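Local coordinates for protein RickCE (PDB 5HAM) that probably acts as a CE-clan cysteine protease that removes ubiquitin or ubiquitin-like modifiers, serving Rickettsia bellii as a secreted effector, at residues 149-154 / 220-225; 26-31 / 131-136; 119-124 / 136-141; 164-169 / 198-203. One frame throughout, in Å; residues are numbered along the deposited sequence.

Interaction 1 (149-154 / 220-225); sequences VLVAKY and IKIAKG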
loop_
_atom_site.group_PDB
_atom_site.type_symbol
_atom_site.label_atom_id
_atom_site.label_comp_id
_atom_site.label_asym_id
_atom_site.label_seq_id
_atom_site.Cartn_x
_atom_site.Cartn_y
_atom_site.Cartn_z
ATOM N N VAL A 149 -1.971 -7.024 4.097
ATOM C CA VAL A 149 -1.101 -8.143 3.741
ATOM C C VAL A 149 -1.772 -9.175 2.831
ATOM O O VAL A 149 -2.969 -9.469 2.952
ATOM C CB VAL A 149 -0.495 -8.833 5.005
ATOM C CG1 VAL A 149 -1.581 -9.579 5.801
ATOM C CG2 VAL A 149 0.645 -9.752 4.628
ATOM N N LEU A 150 -0.991 -9.713 1.905
ATOM C CA LEU A 150 -1.478 -10.778 1.054
ATOM C C LEU A 150 -0.489 -11.940 1.083
ATOM O O LEU A 150 0.668 -11.774 0.741
ATOM C CB LEU A 150 -1.660 -10.266 -0.372
ATOM C CG LEU A 150 -2.210 -11.286 -1.367
ATOM C CD1 LEU A 150 -3.689 -11.568 -1.067
ATOM C CD2 LEU A 150 -2.023 -10.813 -2.804
ATOM N N VAL A 151 -0.953 -13.113 1.495
ATOM C CA VAL A 151 -0.090 -14.287 1.583
ATOM C C VAL A 151 -0.466 -15.332 0.536
ATOM O O VAL A 151 -1.632 -15.703 0.392
ATOM C CB VAL A 151 -0.129 -14.916 2.989
ATOM C CG1 VAL A 151 0.890 -16.039 3.092
ATOM C CG2 VAL A 151 0.136 -13.854 4.046
ATOM N N ALA A 152 0.538 -15.787 -0.201
ATOM C CA ALA A 152 0.343 -16.695 -1.323
ATOM C C ALA A 152 0.816 -18.084 -0.966
ATOM O O ALA A 152 1.935 -18.264 -0.476
ATOM C CB ALA A 152 1.124 -16.187 -2.520
ATOM N N LYS A 153 -0.037 -19.068 -1.219
ATOM C CA LYS A 153 0.303 -20.458 -0.966
ATOM C C LYS A 153 -0.141 -21.334 -2.126
ATOM O O LYS A 153 -0.979 -20.947 -2.937
ATOM C CB LYS A 153 -0.323 -20.947 0.332
ATOM C CG LYS A 153 0.250 -20.280 1.561
ATOM C CD LYS A 153 -0.430 -20.780 2.814
ATOM C CE LYS A 153 -0.015 -19.973 4.022
ATOM N NZ LYS A 153 -0.784 -20.363 5.230
ATOM N N TYR A 154 0.427 -22.525 -2.195
ATOM C CA TYR A 154 0.236 -23.373 -3.350
ATOM C C TYR A 154 -0.106 -24.790 -2.939
ATOM O O TYR A 154 0.645 -25.432 -2.203
ATOM C CB TYR A 154 1.507 -23.395 -4.190
ATOM C CG TYR A 154 1.381 -24.219 -5.438
ATOM C CD1 TYR A 154 0.529 -23.831 -6.456
ATOM C CD2 TYR A 154 2.122 -25.376 -5.607
ATOM C CE1 TYR A 154 0.405 -24.568 -7.601
ATOM C CE2 TYR A 154 2.016 -26.118 -6.760
ATOM C CZ TYR A 154 1.151 -25.706 -7.752
ATOM O OH TYR A 154 1.024 -26.441 -8.904
ATOM N N ILE A 220 2.792 -12.961 9.230
ATOM C CA ILE A 220 3.465 -14.042 9.934
ATOM C C ILE A 220 2.526 -15.193 10.291
ATOM O O ILE A 220 2.829 -16.364 10.038
ATOM C CB ILE A 220 4.090 -13.508 11.213
ATOM C CG1 ILE A 220 5.211 -12.544 10.856
ATOM C CG2 ILE A 220 4.618 -14.640 12.059
ATOM C CD1 ILE A 220 5.766 -11.840 12.034
ATOM N N LYS A 221 1.374 -14.858 10.861
ATOM C CA LYS A 221 0.434 -15.895 11.268
ATOM C C LYS A 221 -0.170 -16.656 10.094
ATOM O O LYS A 221 -0.181 -17.882 10.088
ATOM C CB LYS A 221 -0.644 -15.338 12.201
ATOM C CG LYS A 221 -0.234 -15.500 13.655
ATOM C CD LYS A 221 -0.725 -14.377 14.509
ATOM C CE LYS A 221 -0.293 -14.590 15.943
ATOM N NZ LYS A 221 -0.886 -13.541 16.800
ATOM N N ILE A 222 -0.647 -15.922 9.096
ATOM C CA ILE A 222 -1.194 -16.523 7.903
ATOM C C ILE A 222 -0.147 -17.377 7.201
ATOM O O ILE A 222 -0.439 -18.496 6.791
ATOM C CB ILE A 222 -1.702 -15.457 6.939
ATOM C CG1 ILE A 222 -2.841 -14.666 7.586
ATOM C CG2 ILE A 222 -2.177 -16.102 5.656
ATOM C CD1 ILE A 222 -3.253 -13.419 6.787
ATOM N N ALA A 223 1.076 -16.865 7.079
ATOM C CA ALA A 223 2.163 -17.649 6.478
ATOM C C ALA A 223 2.304 -19.022 7.159
ATOM O O ALA A 223 2.484 -20.039 6.492
ATOM C CB ALA A 223 3.475 -16.887 6.558
ATOM N N LYS A 224 2.181 -19.037 8.488
ATOM C CA LYS A 224 2.360 -20.256 9.277
ATOM C C LYS A 224 1.067 -21.082 9.434
ATOM O O LYS A 224 1.045 -22.088 10.145
ATOM C CB LYS A 224 2.985 -19.922 10.646
ATOM C CG LYS A 224 4.327 -19.192 10.518
ATOM C CD LYS A 224 4.961 -18.832 11.841
ATOM C CE LYS A 224 6.286 -18.120 11.592
ATOM N NZ LYS A 224 7.005 -17.667 12.827
ATOM N N GLY A 225 -0.005 -20.666 8.768
ATOM C CA GLY A 225 -1.253 -21.409 8.821
ATOM C C GLY A 225 -2.004 -21.256 10.130
ATOM O O GLY A 225 -2.843 -22.092 10.457
#
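V149 touches 220-225 only loosely, its CG1 standing 4.3 Å from I222 CD1. V151 is the central contact. Its chi1 of -174° sets CG1 anti to the backbone N, beside the carbonyl carbon, and CG2 beside the backbone N, where V151 CG2 lies 3.6 Å from I222 CG2. V151 CB comes equally close, 3.6 Å from the same I222 CG2, as the two β-branched side chains cross obliquely. The other branch of V151, CG1, rests on the backbone of the next residue, 4.0 Å from A223 CA. K153 also reaches the helix, its chain fully extended beyond CG and long enough for NZ to meet the main chain. K153 NZ donates a very short bond of 2.5 Å to I222 O, within the carbonyl plane and at a C=O...N angle of 160°. The same I222 O also accepts from G225 N at 3.0 Å, so two donors hold one oxygen. The partial negative charge of the helix C terminus would be expected to favour the ammonium group there. G225, at phi 74°, carries the turn out of the helix. The arrangement combines helix-on-sheet packing with a Schellman motif that ends helix 211-223, where a lysine from the sheet supplements the capping bonds.

Interaction 2 (26-31 / 131-136); sequences KFSVQP and NGKEAA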
loop_
_atom_site.group_PDB
_atom_site.type_symbol
_atom_site.label_atom_id
_atom_site.label_comp_id
_atom_site.label_asym_id
_atom_site.label_seq_id
_atom_site.Cartn_x
_atom_site.Cartn_y
_atom_site.Cartn_z
ATOM N N LYS A 26 11.748 -21.446 4.076
ATOM C CA LYS A 26 10.382 -21.919 3.935
ATOM C C LYS A 26 9.473 -20.810 3.395
ATOM O O LYS A 26 8.516 -21.063 2.661
ATOM C CB LYS A 26 9.874 -22.320 5.316
ATOM C CG LYS A 26 9.260 -23.690 5.382
ATOM C CD LYS A 26 8.551 -23.900 6.704
ATOM C CE LYS A 26 9.472 -23.671 7.871
ATOM N NZ LYS A 26 8.990 -24.426 9.056
ATOM N N PHE A 27 9.775 -19.577 3.792
ATOM C CA PHE A 27 8.922 -18.431 3.504
ATOM C C PHE A 27 9.700 -17.356 2.769
ATOM O O PHE A 27 10.823 -17.049 3.130
ATOM C CB PHE A 27 8.376 -17.841 4.807
ATOM C CG PHE A 27 7.607 -18.823 5.646
ATOM C CD1 PHE A 27 6.469 -19.436 5.150
ATOM C CD2 PHE A 27 8.020 -19.122 6.938
ATOM C CE1 PHE A 27 5.756 -20.336 5.933
ATOM C CE2 PHE A 27 7.316 -20.013 7.727
ATOM C CZ PHE A 27 6.178 -20.629 7.223
ATOM N N SER A 28 9.105 -16.780 1.736
ATOM C CA SER A 28 9.716 -15.623 1.086
ATOM C C SER A 28 8.926 -14.361 1.362
ATOM O O SER A 28 7.715 -14.311 1.170
ATOM C CB SER A 28 9.863 -15.830 -0.422
ATOM O OG SER A 28 8.625 -16.160 -1.010
ATOM N N VAL A 29 9.630 -13.346 1.826
ATOM C CA VAL A 29 9.051 -12.038 2.010
ATOM C C VAL A 29 9.273 -11.175 0.778
ATOM O O VAL A 29 10.410 -10.882 0.418
ATOM C CB VAL A 29 9.682 -11.323 3.206
ATOM C CG1 VAL A 29 9.092 -9.924 3.332
ATOM C CG2 VAL A 29 9.457 -12.137 4.455
ATOM N N GLN A 30 8.182 -10.756 0.145
ATOM C CA GLN A 30 8.266 -9.958 -1.074
ATOM C C GLN A 30 8.354 -8.476 -0.754
ATOM O O GLN A 30 7.978 -8.048 0.332
ATOM C CB GLN A 30 7.041 -10.224 -1.958
ATOM C CG GLN A 30 6.975 -11.643 -2.474
ATOM C CD GLN A 30 8.192 -11.987 -3.308
ATOM O OE1 GLN A 30 8.630 -11.192 -4.132
ATOM N NE2 GLN A 30 8.754 -13.165 -3.083
ATOM N N PRO A 31 8.865 -7.681 -1.700
ATOM C CA PRO A 31 8.740 -6.226 -1.573
ATOM C C PRO A 31 7.275 -5.815 -1.686
ATOM O O PRO A 31 6.479 -6.563 -2.243
ATOM C CB PRO A 31 9.553 -5.699 -2.759
ATOM C CG PRO A 31 9.722 -6.855 -3.676
ATOM C CD PRO A 31 9.725 -8.071 -2.828
ATOM N N ASN A 131 10.068 -22.900 -6.370
ATOM C CA ASN A 131 11.251 -22.797 -5.512
ATOM C C ASN A 131 11.117 -23.420 -4.118
ATOM O O ASN A 131 11.943 -23.166 -3.243
ATOM C CB ASN A 131 11.703 -21.338 -5.391
ATOM C CG ASN A 131 11.986 -20.703 -6.740
ATOM O OD1 ASN A 131 12.320 -21.395 -7.703
ATOM N ND2 ASN A 131 11.845 -19.382 -6.818
ATOM N N GLY A 132 10.075 -24.222 -3.909
ATOM C CA GLY A 132 9.923 -24.968 -2.671
ATOM C C GLY A 132 9.428 -24.234 -1.430
ATOM O O GLY A 132 9.341 -24.830 -0.354
ATOM N N LYS A 133 9.095 -22.953 -1.563
ATOM C CA LYS A 133 8.609 -22.170 -0.420
ATOM C C LYS A 133 7.187 -22.591 -0.069
ATOM O O LYS A 133 6.404 -22.954 -0.957
ATOM C CB LYS A 133 8.656 -20.670 -0.732
ATOM C CG LYS A 133 10.009 -20.207 -1.245
ATOM C CD LYS A 133 11.074 -20.312 -0.180
ATOM C CE LYS A 133 12.387 -19.782 -0.693
ATOM N NZ LYS A 133 13.501 -20.023 0.261
ATOM N N GLU A 134 6.836 -22.564 1.210
ATOM C CA GLU A 134 5.454 -22.888 1.544
ATOM C C GLU A 134 4.531 -21.662 1.619
ATOM O O GLU A 134 3.311 -21.803 1.612
ATOM C CB GLU A 134 5.339 -23.796 2.777
ATOM C CG GLU A 134 5.719 -23.189 4.092
ATOM C CD GLU A 134 5.349 -24.095 5.263
ATOM O OE1 GLU A 134 5.983 -25.164 5.417
ATOM O OE2 GLU A 134 4.413 -23.747 6.021
ATOM N N ALA A 135 5.117 -20.470 1.656
ATOM C CA ALA A 135 4.339 -19.232 1.627
ATOM C C ALA A 135 5.167 -18.058 1.137
ATOM O O ALA A 135 6.372 -17.977 1.370
ATOM C CB ALA A 135 3.724 -18.910 3.002
ATOM N N ALA A 136 4.501 -17.154 0.440
ATOM C CA ALA A 136 5.093 -15.891 0.037
ATOM C C ALA A 136 4.239 -14.810 0.666
ATOM O O ALA A 136 3.013 -14.813 0.531
ATOM C CB ALA A 136 5.103 -15.755 -1.463
#
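Parallel pairing of the outermost strand 27-34 with strand 135-141 begins here, with bridges F27-A135 and S28-A136. Two backbone bonds define it: E134 N gives to K26 O at 2.7 Å, and S28 N gives to A135 O at 3.0 Å with an N-H...O angle of 161°. On the face bearing F27 and A135, the methyl CB of A135 meets the edge of the F27 ring, 3.5 Å from F27 CD1. E134 runs alongside that ring, its CG 3.4 Å from F27 CE1 and its carboxylate plane steeply inclined (79°) to the ring plane. One ring face is covered by K26 CB. K26 and E134 extend side by side, yet the ammonium stops short, with K26 NZ 4.8 Å from E134 OE1. On the other face, S28 OG lies 3.6 Å from A136 CB and is hydrogen-bonded to D127 of helix 96-130. K133 bends at chi2 to lay its CD near the K26 carbonyl, and its NZ binds E24 O. The pairing adds a parallel edge strand to a mixed five-stranded sheet, across a long and mainly helical connection.

Interaction 3 (119-124 / 136-141); sequences DILNRA and AVIPIE
None of the flat side-chain groups in 119-124 or 136-141 has its faces or edges in this interface: the carboxylates of D119 and E141, the amide of N122 and the guanidinium of R123 all stay more than 7 Å from the opposite segment. What meets is aliphatic. A124 faces the strand, and its CB approaches A136 CB to 3.6 Å, a methyl-to-methyl contact that brings the two backbones closest, with A124 CA 5.4 Å from A136 CA. The same A124 methyl is touched by the tip of I138, whose CD1 lies 3.7 Å away. This reach follows from the I138 torsions, CG1 being anti to the carbonyl carbon and chi2 trans at 174°, so that CD1 extends toward the helix. Helix 119-124 and strand 136-141 run nearly antiparallel, at 163° and 9.2 Å between axes, as expected for a helix that turns back through a short connection into the sheet it covers. The C-terminal part of helix 96-130 thus lies over this face of the sheet, while V137 points to the other, where A223 of helix 211-223 touches it; the result is a helix-sheet-helix layering. On the other branch of I138, CG2 meets I120 CG2 at 3.9 Å, the two isoleucines crossing obliquely. L121 comes in from the flank at about a right angle, its CD2 4.1 Å from I138 CD1, and also touches T187 of helix 175-188.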
loop_
_atom_site.group_PDB
_atom_site.type_symbol
_atom_site.label_atom_id
_atom_site.label_comp_id
_atom_site.label_asym_id
_atom_site.label_seq_id
_atom_site.Cartn_x
_atom_site.Cartn_y
_atom_site.Cartn_z
ATOM N N ASP A 119 5.009 -7.990 -11.296
ATOM C CA ASP A 119 6.212 -8.798 -11.110
ATOM C C ASP A 119 6.330 -9.382 -9.704
ATOM O O ASP A 119 6.779 -10.515 -9.529
ATOM C CB ASP A 119 7.463 -8.020 -11.513
ATOM C CG ASP A 119 7.491 -7.711 -13.000
ATOM O OD1 ASP A 119 6.891 -8.483 -13.786
ATOM O OD2 ASP A 119 8.105 -6.702 -13.389
ATOM N N ILE A 120 5.892 -8.633 -8.702
ATOM C CA ILE A 120 5.928 -9.121 -7.331
ATOM C C ILE A 120 4.947 -10.272 -7.132
ATOM O O ILE A 120 5.283 -11.293 -6.539
ATOM C CB ILE A 120 5.650 -7.983 -6.358
ATOM C CG1 ILE A 120 6.796 -6.961 -6.426
ATOM C CG2 ILE A 120 5.471 -8.517 -4.955
ATOM C CD1 ILE A 120 6.404 -5.561 -5.983
ATOM N N LEU A 121 3.742 -10.124 -7.659
ATOM C CA LEU A 121 2.785 -11.210 -7.618
ATOM C C LEU A 121 3.305 -12.446 -8.338
ATOM O O LEU A 121 3.162 -13.569 -7.850
ATOM C CB LEU A 121 1.488 -10.775 -8.268
ATOM C CG LEU A 121 0.270 -10.775 -7.359
ATOM C CD1 LEU A 121 -0.995 -10.556 -8.202
ATOM C CD2 LEU A 121 0.224 -12.078 -6.544
ATOM N N ASN A 122 3.899 -12.246 -9.509
ATOM C CA ASN A 122 4.477 -13.370 -10.243
ATOM C C ASN A 122 5.674 -14.034 -9.554
ATOM O O ASN A 122 5.781 -15.261 -9.544
ATOM C CB ASN A 122 4.844 -12.969 -11.670
ATOM C CG ASN A 122 3.677 -13.111 -12.623
ATOM O OD1 ASN A 122 2.876 -14.043 -12.497
ATOM N ND2 ASN A 122 3.562 -12.181 -13.573
ATOM N N ARG A 123 6.569 -13.224 -8.990
ATOM C CA ARG A 123 7.713 -13.745 -8.253
ATOM C C ARG A 123 7.230 -14.563 -7.050
ATOM O O ARG A 123 7.742 -15.643 -6.782
ATOM C CB ARG A 123 8.637 -12.611 -7.803
ATOM C CG ARG A 123 9.867 -13.080 -7.028
ATOM C CD ARG A 123 10.656 -14.133 -7.823
ATOM N NE ARG A 123 11.818 -14.655 -7.105
ATOM C CZ ARG A 123 12.555 -15.678 -7.528
ATOM N NH1 ARG A 123 12.247 -16.292 -8.663
ATOM N NH2 ARG A 123 13.597 -16.094 -6.820
ATOM N N ALA A 124 6.223 -14.052 -6.355
ATOM C CA ALA A 124 5.660 -14.740 -5.203
ATOM C C ALA A 124 5.130 -16.095 -5.632
ATOM O O ALA A 124 5.351 -17.110 -4.959
ATOM C CB ALA A 124 4.556 -13.896 -4.549
ATOM N N ALA A 136 4.501 -17.154 0.440
ATOM C CA ALA A 136 5.093 -15.891 0.037
ATOM C C ALA A 136 4.239 -14.810 0.666
ATOM O O ALA A 136 3.013 -14.813 0.531
ATOM C CB ALA A 136 5.103 -15.755 -1.463
ATOM N N VAL A 137 4.891 -13.915 1.394
ATOM C CA VAL A 137 4.190 -12.856 2.096
ATOM C C VAL A 137 4.420 -11.533 1.369
ATOM O O VAL A 137 5.559 -11.125 1.138
ATOM C CB VAL A 137 4.680 -12.776 3.558
ATOM C CG1 VAL A 137 3.959 -11.661 4.333
ATOM C CG2 VAL A 137 4.521 -14.134 4.239
ATOM N N ILE A 138 3.332 -10.878 0.991
ATOM C CA ILE A 138 3.398 -9.614 0.267
ATOM C C ILE A 138 2.687 -8.499 1.032
ATOM O O ILE A 138 1.461 -8.513 1.168
ATOM C CB ILE A 138 2.732 -9.720 -1.122
ATOM C CG1 ILE A 138 3.175 -11.007 -1.843
ATOM C CG2 ILE A 138 3.023 -8.463 -1.942
ATOM C CD1 ILE A 138 2.444 -11.251 -3.178
ATOM N N PRO A 139 3.455 -7.532 1.544
ATOM C CA PRO A 139 2.857 -6.351 2.169
ATOM C C PRO A 139 2.183 -5.553 1.077
ATOM O O PRO A 139 2.779 -5.395 0.028
ATOM C CB PRO A 139 4.068 -5.576 2.714
ATOM C CG PRO A 139 5.179 -6.550 2.757
ATOM C CD PRO A 139 4.922 -7.537 1.642
ATOM N N ILE A 140 0.960 -5.091 1.307
ATOM C CA ILE A 140 0.240 -4.318 0.309
ATOM C C ILE A 140 -0.200 -2.972 0.858
ATOM O O ILE A 140 -0.949 -2.899 1.836
ATOM C CB ILE A 140 -0.982 -5.089 -0.249
ATOM C CG1 ILE A 140 -0.501 -6.388 -0.911
ATOM C CG2 ILE A 140 -1.733 -4.220 -1.246
ATOM C CD1 ILE A 140 -1.528 -7.066 -1.729
ATOM N N GLU A 141 0.292 -1.908 0.234
ATOM C CA GLU A 141 -0.096 -0.555 0.606
ATOM C C GLU A 141 -1.239 -0.065 -0.276
ATOM O O GLU A 141 -1.029 0.248 -1.440
ATOM C CB GLU A 141 1.101 0.388 0.499
ATOM C CG GLU A 141 1.095 1.533 1.503
ATOM C CD GLU A 141 2.266 2.486 1.295
ATOM O OE1 GLU A 141 2.984 2.333 0.279
ATOM O OE2 GLU A 141 2.479 3.385 2.145
#

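Interaction 4 (164-169 / 198-203); sequences TFNDSL and IDEQTK
Strands 160-166 and 196-199 are the two parallel strands of a β-α-β unit, and D167, which follows N166, bonds H146 NE2 through its OD2. With L169 touching both H146 and C211, this is consistent with the His-Asp-Cys triad of CE-clan proteases. The pairing rests on two nearly straight backbone bonds: F165 N to I198 O (2.9 Å, 167° at the hydrogen) and E200 N to F165 O (2.9 Å). Beyond them the N166 side chain takes over from the ladder. With CG anti to the backbone N (chi1 -162°), its amide grips the T202 backbone twice: N166 OD1 accepts from T202 N at 2.7 Å on a lone pair, and N166 ND2 gives to T202 O at 3.2 Å, with that oxygen only 4° out of the amide plane. The two bonds fix the amide's rotation and bind 200-203 to N166. D199 OD1 lies in plane at the edge of the F165 ring, 3.4 Å from CD2, and accepts from Q201 N above its carboxylate plane, an Asx turn. A water also donates to D199 OD1 at 2.8 Å and accepts from D167 N. A second Asx turn, L169 N to D167 OD1 at 3.0 Å, shapes the chain at D167; the D167 carboxylate is further held by N171. D199 OD2 takes I173 N ahead of helix 175-188. On one side T164, N166 and S168 face helix 211-223; strand 160-166 also pairs with strand 147-155, making 196-199 the outermost strand here.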
loop_
_atom_site.group_PDB
_atom_site.type_symbol
_atom_site.label_atom_id
_atom_site.label_comp_id
_atom_site.label_asym_id
_atom_site.label_seq_id
_atom_site.Cartn_x
_atom_site.Cartn_y
_atom_site.Cartn_z
ATOM N N THR A 164 -4.361 -15.298 0.578
ATOM C CA THR A 164 -5.066 -14.926 1.790
ATOM C C THR A 164 -4.752 -13.488 2.162
ATOM O O THR A 164 -3.585 -13.104 2.260
ATOM C CB THR A 164 -4.673 -15.860 2.927
ATOM O OG1 THR A 164 -4.955 -17.198 2.527
ATOM C CG2 THR A 164 -5.446 -15.544 4.189
ATOM N N PHE A 165 -5.806 -12.697 2.351
ATOM C CA PHE A 165 -5.685 -11.261 2.611
ATOM C C PHE A 165 -6.295 -10.823 3.945
ATOM O O PHE A 165 -7.317 -11.355 4.380
ATOM C CB PHE A 165 -6.368 -10.498 1.467
ATOM C CG PHE A 165 -6.399 -9.006 1.642
ATOM C CD1 PHE A 165 -5.322 -8.220 1.234
ATOM C CD2 PHE A 165 -7.526 -8.380 2.170
ATOM C CE1 PHE A 165 -5.359 -6.834 1.372
ATOM C CE2 PHE A 165 -7.573 -6.997 2.312
ATOM C CZ PHE A 165 -6.486 -6.220 1.911
ATOM N N ASN A 166 -5.683 -9.839 4.590
ATOM C CA ASN A 166 -6.417 -9.105 5.612
ATOM C C ASN A 166 -6.093 -7.627 5.708
ATOM O O ASN A 166 -4.972 -7.215 5.454
ATOM C CB ASN A 166 -6.298 -9.743 6.981
ATOM C CG ASN A 166 -7.383 -9.249 7.927
ATOM O OD1 ASN A 166 -8.574 -9.464 7.684
ATOM N ND2 ASN A 166 -6.985 -8.563 8.986
ATOM N N ASP A 167 -7.102 -6.842 6.072
ATOM C CA ASP A 167 -6.950 -5.407 6.314
ATOM C C ASP A 167 -7.363 -5.177 7.760
ATOM O O ASP A 167 -8.525 -5.359 8.112
ATOM C CB ASP A 167 -7.852 -4.607 5.355
ATOM C CG ASP A 167 -7.661 -3.072 5.452
ATOM O OD1 ASP A 167 -7.128 -2.540 6.454
ATOM O OD2 ASP A 167 -8.073 -2.380 4.501
ATOM N N SER A 168 -6.411 -4.780 8.596
ATOM C CA SER A 168 -6.681 -4.558 10.021
ATOM C C SER A 168 -7.727 -3.473 10.309
ATOM O O SER A 168 -8.387 -3.507 11.349
ATOM C CB SER A 168 -5.383 -4.283 10.804
ATOM O OG SER A 168 -4.624 -3.205 10.257
ATOM N N LEU A 169 -7.876 -2.518 9.397
ATOM C CA LEU A 169 -8.885 -1.467 9.540
ATOM C C LEU A 169 -10.311 -1.971 9.336
ATOM O O LEU A 169 -11.268 -1.235 9.587
ATOM C CB LEU A 169 -8.624 -0.319 8.551
ATOM C CG LEU A 169 -7.371 0.551 8.725
ATOM C CD1 LEU A 169 -7.107 1.387 7.474
ATOM C CD2 LEU A 169 -7.493 1.442 9.958
ATOM N N ILE A 198 -9.008 -15.834 -0.337
ATOM C CA ILE A 198 -9.607 -15.882 0.984
ATOM C C ILE A 198 -9.407 -14.539 1.671
ATOM O O ILE A 198 -8.277 -14.128 1.935
ATOM C CB ILE A 198 -8.992 -16.998 1.832
ATOM C CG1 ILE A 198 -9.266 -18.364 1.187
ATOM C CG2 ILE A 198 -9.556 -16.949 3.237
ATOM C CD1 ILE A 198 -8.364 -19.471 1.715
ATOM N N ASP A 199 -10.510 -13.843 1.921
ATOM C CA ASP A 199 -10.474 -12.549 2.592
ATOM C C ASP A 199 -10.872 -12.747 4.043
ATOM O O ASP A 199 -12.025 -13.060 4.329
ATOM C CB ASP A 199 -11.429 -11.574 1.900
ATOM C CG ASP A 199 -11.280 -10.131 2.389
ATOM O OD1 ASP A 199 -10.382 -9.846 3.215
ATOM O OD2 ASP A 199 -12.063 -9.267 1.927
ATOM N N GLU A 200 -9.916 -12.563 4.949
ATOM C CA GLU A 200 -10.136 -12.826 6.368
ATOM C C GLU A 200 -11.122 -11.833 6.921
ATOM O O GLU A 200 -11.771 -12.100 7.943
ATOM C CB GLU A 200 -8.830 -12.725 7.159
ATOM C CG GLU A 200 -7.772 -13.730 6.741
ATOM C CD GLU A 200 -8.054 -15.128 7.266
ATOM O OE1 GLU A 200 -8.240 -16.050 6.444
ATOM O OE2 GLU A 200 -8.087 -15.308 8.501
ATOM N N GLN A 201 -11.229 -10.708 6.207
ATOM C CA GLN A 201 -11.995 -9.522 6.614
ATOM C C GLN A 201 -12.149 -9.390 8.121
ATOM O O GLN A 201 -13.256 -9.448 8.666
ATOM C CB GLN A 201 -13.351 -9.403 5.888
ATOM C CG GLN A 201 -13.941 -10.689 5.382
ATOM C CD GLN A 201 -15.250 -10.468 4.626
ATOM O OE1 GLN A 201 -15.832 -9.386 4.678
ATOM N NE2 GLN A 201 -15.710 -11.487 3.918
ATOM N N THR A 202 -11.028 -9.243 8.807
ATOM C CA THR A 202 -11.091 -9.184 10.253
ATOM C C THR A 202 -10.683 -7.808 10.708
ATOM O O THR A 202 -9.504 -7.458 10.657
ATOM C CB THR A 202 -10.171 -10.209 10.885
ATOM O OG1 THR A 202 -10.480 -11.493 10.349
ATOM C CG2 THR A 202 -10.339 -10.219 12.404
ATOM N N LYS A 203 -11.667 -7.020 11.123
ATOM C CA LYS A 203 -11.381 -5.706 11.646
ATOM C C LYS A 203 -10.590 -5.909 12.921
ATOM O O LYS A 203 -11.012 -6.654 13.811
ATOM C CB LYS A 203 -12.673 -4.933 11.938
ATOM C CG LYS A 203 -12.423 -3.589 12.592
ATOM C CD LYS A 203 -13.682 -3.011 13.232
ATOM C CE LYS A 203 -14.106 -1.696 12.574
ATOM N NZ LYS A 203 -15.206 -0.987 13.326
HETATM O O HOH W 1 -9.667 -7.835 4.970
#

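From the N terminus, 26-31 waits about 100 mostly helical residues before 131-136 closes interaction 2. Within that excursion lies 119-124, whose partner 136-141 begins at A136, the last residue of interaction 2's second segment, so interactions 2 and 3 cross; both use strand 135-141. Interaction 1 opens later, from strand 147-155, and closes only at the end of helix 211-223. Interaction 4 is nested inside that loop, closing the unit that runs through helix 175-188. All four reach one mixed sheet: interactions 2 and 4 concern its two outermost strands, with centres about 20 Å apart, while interactions 3 and 1 bring helices against opposite faces.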